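Long-range contacts in hypothetical protein TM1553 (Thermotoga maritima, PDB 1VRM), which belongs to the ApbE family and probably acts in flavin chemistry, transferring FMN from FAD onto target proteins as its characterised relatives do: residues 76-81 / 151-156; 87-92 / 143-148; 108-113 / 132-137; 123-128 / 240-245. All blocks are in the same frame, centred on the assembly; numbering follows the deposited sequence. Where two conformers were deposited one is given.

Contact 1 of 4, residues 76-81 / 151-156; sequences NEWVEV and RVMVKN
Arg151 meets Glu80 and Trp78 where two short strands pair in antiparallel fashion: its CG lies 3.7 Å from Glu80 CG, and Trp78 CB lies above its guanidinium plane, nearer the margin than the middle. A water in the guanidinium plane joins Arg151 NH1 to Trp78 O, while NH2 makes a salt bridge with Asp146. Val152 forms a hydrogen-bonded pair with Val79, through Val79 N to Val152 O at 2.8 Å and Val152 N to Val79 O at 2.9 Å. Met153, a selenomethionine, lies over the Trp78 indole. Its CB is 3.8 Å from the centroid of the six-membered ring, and its SE is 4.1 Å from that of the five-membered ring, a Met-aromatic contact. A bend at chi3 (71°) brings Met153 CE to 3.6 Å from Trp78 CZ2. At Val154 the pairing weakens: a water spans Val154 N and Glu77 O, and Asn76 N to Val154 O is a weak bond of 3.3 Å. A further water links Asn156 N to Asn76 OD1. Strand 151-154 is the middle of a three-stranded antiparallel sheet, flanked by 79-80 and 143-146; Val79 touches helix 67-72 and Val152 touches helix 83-98.

Contact 2 of 4, residues 87-92 / 143-148; sequences SLIKAA and VLFDDK
Lys90 reaches Phe145 and Asp147 through a chain bent twice: chi2 (84°) swings CD over the phenyl ring, and chi4 (-77°) turns NZ toward the carboxylate. On the strand, Phe145 CG stands anti to its own carbonyl carbon, and the ring projects toward the helix. Lys90 CD lies over the centre of one ring face, 3.5 Å from the Phe145 centroid, in a CH-pi contact; lysine and phenylalanine reach out from their backbones in opposing senses and overlap in passing. Beyond the ring, Lys90 NZ makes a salt bridge with Asp147 OD1 at 2.6 Å, arriving on the syn side but clearly out of the carboxylate plane. Two conformers of Lys90 were modelled, so its grip on ring and carboxylate may be only part-time. Here one side of helix 83-98 packs on strand 143-146, an edge strand of a three-stranded antiparallel sheet; the axes of the local segments approach to 10.3 Å, their directions 133° apart. The apolar part of the contact belongs to Ile89, whose CG2 touches the edge of the phenyl ring, 3.8 Å from Phe145 CE1. The same methyl carbon, Ile89 CG2, lies 4.1 Å from Val143 CG1. Asp147 OD1 also hydrogen-bonds to Tyr86 OH, one helical turn before Lys90, which gives the carboxylate a second hold on the same helix.

Contact 3 of 4, residues 108-113 / 132-137; sequences GRLLEL and EEALKH
Leu110, Leu113 and Ala134 make the apolar part of this contact between two short helices. Ala134 CB is met by two leucines of helix 108-114, Leu110 CD2 at 3.7 Å and Leu113 CD2 at 3.9 Å. The other branch of Leu110 is used as well, its CD1 lying 4.0 Å from Leu135 CD2. Flat groups meet at Arg109 and His137, whose guanidinium and imidazole planes are only 4° apart yet do not lie squarely one over the other: His137 CB covers a face of the guanidinium, 3.6 Å from Arg109 NH1, while NH1 approaches the ring obliquely. Bends at chi2 (-71°), which places CD, and chi3 (-63°), which places NE, fold the arginine chain back so that its guanidinium comes alongside His137. The motif is a pair of helices, 108-114 and 128-135, joined by a long loop and packed where the small Ala134 allows the backbones to come close, Leu110 CA to Ala134 CA being 6.1 Å. Among the polar links, His137 NE2 donates to Glu133 OE2 at 2.6 Å and ND1 bonds to Asn156 O, so that both ring nitrogens are engaged and the ring's rotation is fixed. A water hydrogen-bonded to Arg109 N at 3.1 Å lies between it and His137 O. Arg109 NH1 is held by Gly157 O; an alanine in place of Arg109 would probably leave the Gly157 carbonyl without this donor and uncover His137 CB. A methylpentanediol, probably from the crystallisation liquor, lies close to the arginine side chain.

Contact 4 of 4, residues 123-128 / 240-245; sequences LRVPSR and FVVDGV
Leu123 lies over the Phe240 ring, its CB above the centre of one face at 4.0 Å from the centroid, close to the ring normal, in a CH-pi contact. Its CD2 lies over the same face, displaced to the rim, 3.7 Å from Phe240 CD1, and its CD1 is 4.0 Å from Phe240 CB. The phenyl takes the crowded position, with CG between the backbone N and the carbonyl carbon (chi1 69°), which directs the ring to the loop, under Leu123. Farther out, Phe240 CZ comes 3.5 Å from Arg124 O, so the tip of the ring rests against the backbone of the loop. Strand 239-242 and strand 245-248 form a two-stranded beta hairpin closed by a type I' turn from Val242 to Val245, and the loop between helices 108-114 and 128-135 lies against one side of it. The second apolar touch is between Val125 CG2 and Val242 CG2, at 4.3 Å. Val125 CG2 also comes within 4.5 Å of Phe240 CE2. An alanine in place of Phe240 would probably open a gap beneath Leu123 and take from the Arg124 backbone and the Val125 side chain the ring they rest against. That ring also meets Tyr247 across the hairpin and touches Trp114 of helix 108-114. The Arg124 guanidinium makes a salt bridge with Glu130 through NH2, and the Ser127 side chain caps the start of helix 128-135.

How the contacts relate
None of the four contacts is deep core: contacts 1, 2 and 3 are partly buried, and contact 4 lies at the surface. Contacts 1 and 2 share the small three-stranded sheet, contact 1 joining its strands by backbone bonds and contact 2 setting a helix on it through side chains alone; Arg151 and Asp146 tie them by a salt bridge. Contact 3 packs helix on helix, and His137 ND1 to Asn156 O connects it with contact 1. Contact 4, with no hydrogen bond across its segments, reaches contact 3 by packing of Arg124 and Pro126 on Leu113. Contacts 2 and 4 stand farthest apart, their centres about 34 Å from each other.

Contact 1 of 4, residues 76-81 / 151-156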
# COMPACT_ATOMS: atom_id res chain seq x y z
N ASN A 76 -10.30 -18.36 15.61
CA ASN A 76 -10.35 -19.77 16.00
C ASN A 76 -11.50 -20.48 15.31
O ASN A 76 -12.27 -21.26 15.92
CB ASN A 76 -10.40 -19.90 17.52
CG ASN A 76 -9.26 -19.17 18.16
OD1 ASN A 76 -8.13 -19.23 17.64
ND2 ASN A 76 -9.50 -18.54 19.32
N GLU A 77 -11.60 -20.22 14.00
CA GLU A 77 -12.63 -20.83 13.15
C GLU A 77 -12.09 -20.86 11.73
O GLU A 77 -11.42 -19.92 11.30
CB GLU A 77 -13.89 -19.98 13.22
CG GLU A 77 -15.01 -20.58 12.46
CD GLU A 77 -16.35 -19.93 12.73
OE1 GLU A 77 -16.50 -19.11 13.68
OE2 GLU A 77 -17.30 -20.25 11.96
N TRP A 78 -12.33 -21.96 11.03
CA TRP A 78 -11.95 -22.04 9.61
C TRP A 78 -13.02 -21.36 8.79
O TRP A 78 -14.19 -21.80 8.74
CB TRP A 78 -11.71 -23.48 9.15
CG TRP A 78 -10.46 -24.06 9.66
CD1 TRP A 78 -10.32 -24.84 10.74
CD2 TRP A 78 -9.16 -23.85 9.15
NE1 TRP A 78 -9.01 -25.17 10.95
CE2 TRP A 78 -8.26 -24.54 9.99
CE3 TRP A 78 -8.65 -23.11 8.08
CZ2 TRP A 78 -6.90 -24.57 9.75
CZ3 TRP A 78 -7.29 -23.12 7.88
CH2 TRP A 78 -6.44 -23.87 8.69
N VAL A 79 -12.64 -20.24 8.20
CA VAL A 79 -13.59 -19.37 7.51
C VAL A 79 -13.49 -19.53 5.99
O VAL A 79 -12.44 -19.32 5.41
CB VAL A 79 -13.34 -17.84 7.87
CG1 VAL A 79 -14.31 -16.93 7.16
CG2 VAL A 79 -13.45 -17.59 9.37
N GLU A 80 -14.60 -19.92 5.36
CA GLU A 80 -14.65 -20.05 3.91
C GLU A 80 -14.63 -18.67 3.30
O GLU A 80 -15.34 -17.75 3.72
CB GLU A 80 -15.90 -20.78 3.47
CG GLU A 80 -15.84 -22.24 3.86
CD GLU A 80 -17.19 -22.97 3.74
OE1 GLU A 80 -18.06 -22.52 2.94
OE2 GLU A 80 -17.36 -23.99 4.44
N VAL A 81 -13.75 -18.52 2.32
CA VAL A 81 -13.66 -17.28 1.56
C VAL A 81 -13.63 -17.54 0.06
O VAL A 81 -13.38 -18.66 -0.41
CB VAL A 81 -12.42 -16.45 1.98
CG1 VAL A 81 -12.46 -16.15 3.50
CG2 VAL A 81 -11.14 -17.16 1.61
N ARG A 151 -10.23 -22.01 2.81
CA ARG A 151 -10.57 -21.45 4.10
C ARG A 151 -9.33 -20.83 4.70
O ARG A 151 -8.21 -21.28 4.43
CB ARG A 151 -11.14 -22.51 5.06
CG ARG A 151 -12.38 -23.24 4.56
CD ARG A 151 -12.99 -24.18 5.60
NE ARG A 151 -12.09 -25.27 5.83
CZ ARG A 151 -12.35 -26.33 6.60
NH1 ARG A 151 -13.48 -26.40 7.28
NH2 ARG A 151 -11.45 -27.29 6.66
N VAL A 152 -9.56 -19.84 5.56
CA VAL A 152 -8.51 -19.12 6.30
C VAL A 152 -8.86 -19.21 7.79
O VAL A 152 -10.05 -19.19 8.16
CB VAL A 152 -8.44 -17.65 5.86
CG1 VAL A 152 -7.48 -16.78 6.74
CG2 VAL A 152 -7.97 -17.62 4.42
N MSE A 153 -7.84 -19.32 8.63
CA MSE A 153 -8.05 -19.22 10.07
C MSE A 153 -7.02 -18.27 10.61
O MSE A 153 -5.86 -18.31 10.19
CB MSE A 153 -7.95 -20.57 10.78
CG MSE A 153 -8.01 -20.35 12.30
SE MSE A 153 -8.36 -22.03 13.19
CE MSE A 153 -6.67 -22.83 12.86
N VAL A 154 -7.45 -17.45 11.58
CA VAL A 154 -6.51 -16.59 12.33
C VAL A 154 -6.40 -17.12 13.75
O VAL A 154 -7.41 -17.27 14.42
CB VAL A 154 -6.88 -15.11 12.34
CG1 VAL A 154 -6.59 -14.50 10.98
CG2 VAL A 154 -8.33 -14.83 12.78
N LYS A 155 -5.16 -17.50 14.14
CA LYS A 155 -4.90 -17.93 15.50
C LYS A 155 -4.22 -16.84 16.33
O LYS A 155 -3.77 -15.80 15.83
CB LYS A 155 -4.09 -19.20 15.55
CG LYS A 155 -2.80 -19.15 14.94
CD LYS A 155 -2.05 -20.48 15.15
CE LYS A 155 -0.60 -20.32 14.75
NZ LYS A 155 0.22 -21.50 15.18
N ASN A 156 -4.19 -17.09 17.65
CA ASN A 156 -3.55 -16.19 18.61
C ASN A 156 -4.13 -14.79 18.58
O ASN A 156 -3.49 -13.83 19.02
CB ASN A 156 -2.04 -16.16 18.39
CG ASN A 156 -1.39 -17.47 18.78
OD1 ASN A 156 -1.73 -18.02 19.83
ND2 ASN A 156 -0.52 -17.99 17.95
O HOH W 1 -7.46 -16.31 17.03
O HOH W 2 -5.48 -19.41 18.70
O HOH W 3 -10.27 -17.81 12.26
O HOH W 4 -15.67 -24.46 7.65

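Contact 2 of 4, residues 87-92 / 143-148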
# COMPACT_ATOMS: atom_id res chain seq x y z
N SER A 87 -6.58 -15.26 -2.56
CA SER A 87 -5.38 -14.95 -3.29
C SER A 87 -4.71 -13.68 -2.73
O SER A 87 -3.49 -13.62 -2.57
CB SER A 87 -5.69 -14.76 -4.76
OG SER A 87 -6.36 -13.53 -4.96
N LEU A 88 -5.50 -12.68 -2.36
CA LEU A 88 -4.90 -11.45 -1.81
C LEU A 88 -4.26 -11.66 -0.45
O LEU A 88 -3.17 -11.19 -0.18
CB LEU A 88 -5.93 -10.31 -1.77
CG LEU A 88 -5.44 -8.98 -1.26
CD1 LEU A 88 -4.23 -8.47 -2.03
CD2 LEU A 88 -6.62 -8.03 -1.38
N ILE A 89 -4.96 -12.37 0.41
CA ILE A 89 -4.36 -12.69 1.72
C ILE A 89 -3.11 -13.53 1.57
O ILE A 89 -2.08 -13.21 2.19
CB ILE A 89 -5.41 -13.33 2.66
CG1 ILE A 89 -6.51 -12.30 2.90
CG2 ILE A 89 -4.82 -13.79 3.98
CD1 ILE A 89 -7.70 -12.79 3.72
N LYS A 90 -3.14 -14.54 0.71
CA LYS A 90 -1.92 -15.35 0.42
C LYS A 90 -0.78 -14.47 -0.05
O LYS A 90 0.36 -14.60 0.41
CB LYS A 90 -2.20 -16.41 -0.65
CG LYS A 90 -1.50 -17.73 -0.40
CD LYS A 90 -2.29 -18.61 0.54
CE LYS A 90 -2.03 -20.09 0.34
NZ LYS A 90 -2.71 -20.69 -0.85
N ALA A 91 -1.08 -13.55 -0.96
CA ALA A 91 -0.05 -12.64 -1.48
C ALA A 91 0.53 -11.74 -0.38
O ALA A 91 1.72 -11.54 -0.30
CB ALA A 91 -0.57 -11.83 -2.61
N ALA A 92 -0.34 -11.23 0.49
CA ALA A 92 0.11 -10.36 1.56
C ALA A 92 1.01 -11.15 2.50
O ALA A 92 2.06 -10.69 2.93
CB ALA A 92 -1.10 -9.78 2.30
N VAL A 143 -1.67 -16.64 10.43
CA VAL A 143 -2.72 -16.83 9.42
C VAL A 143 -2.51 -18.17 8.75
O VAL A 143 -1.46 -18.38 8.10
CB VAL A 143 -2.67 -15.75 8.36
CG1 VAL A 143 -3.89 -15.87 7.40
CG2 VAL A 143 -2.62 -14.37 9.03
N LEU A 144 -3.48 -19.06 8.90
CA LEU A 144 -3.40 -20.43 8.37
C LEU A 144 -4.33 -20.57 7.19
O LEU A 144 -5.40 -19.94 7.14
CB LEU A 144 -3.80 -21.44 9.43
CG LEU A 144 -3.11 -21.27 10.79
CD1 LEU A 144 -3.50 -22.38 11.75
CD2 LEU A 144 -1.60 -21.18 10.64
N PHE A 145 -3.91 -21.42 6.24
CA PHE A 145 -4.60 -21.60 4.97
C PHE A 145 -4.99 -23.04 4.75
O PHE A 145 -4.20 -23.93 5.05
CB PHE A 145 -3.67 -21.16 3.84
CG PHE A 145 -3.33 -19.71 3.88
CD1 PHE A 145 -4.20 -18.80 3.37
CD2 PHE A 145 -2.15 -19.26 4.45
CE1 PHE A 145 -3.92 -17.43 3.41
CE2 PHE A 145 -1.84 -17.90 4.49
CZ PHE A 145 -2.74 -16.98 4.00
N ASP A 146 -6.18 -23.23 4.21
CA ASP A 146 -6.69 -24.51 3.74
C ASP A 146 -6.95 -24.37 2.22
O ASP A 146 -8.04 -23.98 1.80
CB ASP A 146 -7.96 -24.83 4.51
CG ASP A 146 -8.67 -26.09 4.04
OD1 ASP A 146 -8.17 -26.76 3.11
OD2 ASP A 146 -9.72 -26.39 4.66
N ASP A 147 -5.94 -24.73 1.42
CA ASP A 147 -6.10 -24.68 -0.04
C ASP A 147 -7.17 -25.64 -0.58
O ASP A 147 -7.87 -25.30 -1.52
CB ASP A 147 -4.79 -24.99 -0.78
CG ASP A 147 -3.67 -24.02 -0.46
OD1 ASP A 147 -3.91 -22.85 -0.08
OD2 ASP A 147 -2.50 -24.46 -0.59
N LYS A 148 -7.33 -26.82 0.04
CA LYS A 148 -8.36 -27.81 -0.38
C LYS A 148 -9.75 -27.15 -0.43
O LYS A 148 -10.43 -27.18 -1.45
CB LYS A 148 -8.37 -28.98 0.61
CG LYS A 148 -9.19 -30.22 0.20
CD LYS A 148 -9.69 -30.98 1.43

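Contact 3 of 4, residues 108-113 / 132-137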
# COMPACT_ATOMS: atom_id res chain seq x y z
N GLY A 108 -3.18 -5.73 12.53
CA GLY A 108 -4.49 -5.29 12.87
C GLY A 108 -4.70 -5.03 14.36
O GLY A 108 -5.27 -4.03 14.75
N ARG A 109 -4.27 -5.97 15.24
CA ARG A 109 -4.46 -5.76 16.66
C ARG A 109 -3.73 -4.50 17.16
O ARG A 109 -4.23 -3.80 18.03
CB ARG A 109 -4.04 -6.97 17.50
CG ARG A 109 -4.92 -8.19 17.35
CD ARG A 109 -6.27 -8.08 17.95
NE ARG A 109 -6.18 -7.90 19.39
CZ ARG A 109 -6.10 -8.90 20.30
NH1 ARG A 109 -6.08 -10.16 19.92
NH2 ARG A 109 -6.09 -8.60 21.61
N LEU A 110 -2.53 -4.26 16.63
CA LEU A 110 -1.79 -3.07 17.02
C LEU A 110 -2.46 -1.78 16.49
O LEU A 110 -2.58 -0.80 17.23
CB LEU A 110 -0.34 -3.15 16.53
CG LEU A 110 0.57 -4.08 17.32
CD1 LEU A 110 1.76 -4.40 16.47
CD2 LEU A 110 0.98 -3.43 18.65
N LEU A 111 -2.91 -1.81 15.25
CA LEU A 111 -3.60 -0.61 14.67
C LEU A 111 -4.83 -0.30 15.51
O LEU A 111 -5.12 0.84 15.82
CB LEU A 111 -3.95 -0.81 13.21
CG LEU A 111 -2.70 -0.89 12.34
CD1 LEU A 111 -3.09 -1.35 10.97
CD2 LEU A 111 -2.01 0.44 12.24
N GLU A 112 -5.52 -1.34 15.94
CA GLU A 112 -6.75 -1.16 16.72
C GLU A 112 -6.41 -0.53 18.11
O GLU A 112 -7.04 0.41 18.61
CB GLU A 112 -7.38 -2.54 16.80
CG GLU A 112 -8.72 -2.65 17.28
CD GLU A 112 -9.11 -4.12 17.36
OE1 GLU A 112 -8.41 -4.91 18.03
OE2 GLU A 112 -10.12 -4.48 16.75
N LEU A 113 -5.31 -0.99 18.70
CA LEU A 113 -4.86 -0.49 19.97
C LEU A 113 -4.49 0.97 19.92
O LEU A 113 -4.84 1.74 20.79
CB LEU A 113 -3.67 -1.33 20.41
CG LEU A 113 -3.19 -1.26 21.85
CD1 LEU A 113 -4.22 -1.96 22.77
CD2 LEU A 113 -1.78 -1.86 21.94
N GLU A 132 3.42 -4.58 24.35
CA GLU A 132 4.08 -5.88 24.50
C GLU A 132 3.09 -7.03 24.48
O GLU A 132 3.33 -8.02 23.83
CB GLU A 132 4.89 -5.96 25.77
CG GLU A 132 6.15 -5.11 25.75
N GLU A 133 1.92 -6.83 25.07
CA GLU A 133 0.91 -7.85 25.00
C GLU A 133 0.35 -7.97 23.59
O GLU A 133 0.15 -9.07 23.08
CB GLU A 133 -0.21 -7.55 25.98
CG GLU A 133 -1.41 -8.50 25.86
CD GLU A 133 -1.10 -9.95 26.21
OE1 GLU A 133 -0.19 -10.20 27.02
OE2 GLU A 133 -1.74 -10.85 25.61
N ALA A 134 0.08 -6.85 22.92
CA ALA A 134 -0.46 -6.93 21.57
C ALA A 134 0.48 -7.60 20.57
O ALA A 134 0.05 -8.19 19.58
CB ALA A 134 -0.86 -5.54 21.06
N LEU A 135 1.79 -7.52 20.82
CA LEU A 135 2.78 -8.21 19.93
C LEU A 135 2.60 -9.73 19.97
O LEU A 135 2.91 -10.40 18.99
CB LEU A 135 4.21 -7.86 20.34
CG LEU A 135 4.67 -6.48 19.90
CD1 LEU A 135 6.03 -6.24 20.50
CD2 LEU A 135 4.70 -6.36 18.37
N LYS A 136 2.08 -10.27 21.07
CA LYS A 136 1.75 -11.71 21.12
C LYS A 136 0.61 -12.05 20.17
O LYS A 136 0.37 -13.22 19.87
CB LYS A 136 1.34 -12.15 22.51
CG LYS A 136 2.34 -11.81 23.60
CD LYS A 136 1.94 -12.44 24.90
CE LYS A 136 2.99 -12.24 25.99
NZ LYS A 136 3.04 -10.83 26.40
N HIS A 137 -0.14 -11.03 19.79
CA HIS A 137 -1.29 -11.16 18.88
C HIS A 137 -1.03 -10.48 17.56
O HIS A 137 -1.95 -9.92 16.95
CB HIS A 137 -2.53 -10.62 19.56
CG HIS A 137 -2.63 -11.07 20.97
ND1 HIS A 137 -2.66 -12.42 21.31
CD2 HIS A 137 -2.57 -10.39 22.13
CE1 HIS A 137 -2.62 -12.52 22.63
NE2 HIS A 137 -2.59 -11.31 23.15
O HOH W 5 -3.00 -8.71 14.77

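Contact 4 of 4, residues 123-128 / 240-245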
# COMPACT_ATOMS: atom_id res chain seq x y z
N LEU A 123 -7.72 7.58 19.03
CA LEU A 123 -6.29 7.70 18.76
C LEU A 123 -5.57 7.99 20.08
O LEU A 123 -5.92 8.92 20.81
CB LEU A 123 -5.99 8.81 17.75
CG LEU A 123 -6.45 8.54 16.32
CD1 LEU A 123 -6.47 9.87 15.57
CD2 LEU A 123 -5.57 7.51 15.64
N ARG A 124 -4.58 7.17 20.40
CA ARG A 124 -3.87 7.29 21.66
C ARG A 124 -2.54 6.59 21.59
O ARG A 124 -2.33 5.76 20.72
CB ARG A 124 -4.69 6.71 22.82
CG ARG A 124 -4.86 5.22 22.78
CD ARG A 124 -5.74 4.76 23.89
NE ARG A 124 -5.88 3.34 23.76
CZ ARG A 124 -5.18 2.45 24.45
NH1 ARG A 124 -4.32 2.81 25.39
NH2 ARG A 124 -5.37 1.17 24.20
N VAL A 125 -1.65 6.93 22.52
CA VAL A 125 -0.39 6.23 22.70
C VAL A 125 -0.61 5.15 23.76
O VAL A 125 -0.78 5.47 24.94
CB VAL A 125 0.76 7.17 23.16
CG1 VAL A 125 2.05 6.45 23.26
CG2 VAL A 125 0.86 8.42 22.20
N PRO A 126 -0.63 3.88 23.34
CA PRO A 126 -0.82 2.81 24.31
C PRO A 126 0.40 2.69 25.19
O PRO A 126 1.48 3.09 24.81
CB PRO A 126 -0.98 1.56 23.41
CG PRO A 126 -1.29 2.09 22.02
CD PRO A 126 -0.46 3.33 21.98
N SER A 127 0.24 2.12 26.39
CA SER A 127 1.42 1.88 27.20
C SER A 127 2.35 0.80 26.67
O SER A 127 1.93 -0.06 25.86
CB SER A 127 0.98 1.49 28.62
OG SER A 127 0.40 0.17 28.61
N ARG A 128 3.59 0.80 27.13
CA ARG A 128 4.54 -0.24 26.78
C ARG A 128 3.99 -1.63 27.08
O ARG A 128 4.12 -2.58 26.29
CB ARG A 128 5.86 -0.06 27.54
CG ARG A 128 6.92 -1.00 27.05
CD ARG A 128 8.24 -0.81 27.77
NE ARG A 128 9.21 -1.86 27.43
N PHE A 240 -1.16 11.32 13.96
CA PHE A 240 -1.70 12.21 15.00
C PHE A 240 -0.50 12.68 15.84
O PHE A 240 0.57 12.17 15.72
CB PHE A 240 -2.83 11.55 15.80
CG PHE A 240 -2.41 10.43 16.68
CD1 PHE A 240 -2.28 9.12 16.18
CD2 PHE A 240 -2.22 10.63 18.05
CE1 PHE A 240 -1.90 8.10 17.02
CE2 PHE A 240 -1.84 9.62 18.87
CZ PHE A 240 -1.73 8.34 18.39
N VAL A 241 -0.74 13.68 16.67
CA VAL A 241 0.32 14.30 17.48
C VAL A 241 -0.19 14.34 18.90
O VAL A 241 -1.36 14.73 19.17
CB VAL A 241 0.57 15.73 16.94
CG1 VAL A 241 1.47 16.49 17.83
CG2 VAL A 241 1.10 15.66 15.47
N VAL A 242 0.70 13.94 19.82
CA VAL A 242 0.44 14.02 21.25
C VAL A 242 1.70 14.54 21.86
O VAL A 242 2.77 14.02 21.61
CB VAL A 242 0.11 12.65 21.88
CG1 VAL A 242 -0.06 12.78 23.42
CG2 VAL A 242 -1.14 12.10 21.25
N ASP A 243 1.57 15.66 22.58
CA ASP A 243 2.72 16.29 23.26
C ASP A 243 3.91 16.51 22.37
O ASP A 243 5.05 16.21 22.74
CB ASP A 243 3.14 15.49 24.49
CG ASP A 243 2.04 15.38 25.52
OD1 ASP A 243 1.21 16.33 25.61
OD2 ASP A 243 1.99 14.35 26.23
N GLY A 244 3.64 17.03 21.18
CA GLY A 244 4.66 17.44 20.25
C GLY A 244 5.29 16.32 19.45
O GLY A 244 6.17 16.62 18.63
N VAL A 245 4.83 15.07 19.68
CA VAL A 245 5.39 13.90 19.01
C VAL A 245 4.38 13.34 18.01
O VAL A 245 3.18 13.27 18.29
CB VAL A 245 5.71 12.79 19.99
CG1 VAL A 245 6.35 11.61 19.26
CG2 VAL A 245 6.64 13.30 21.05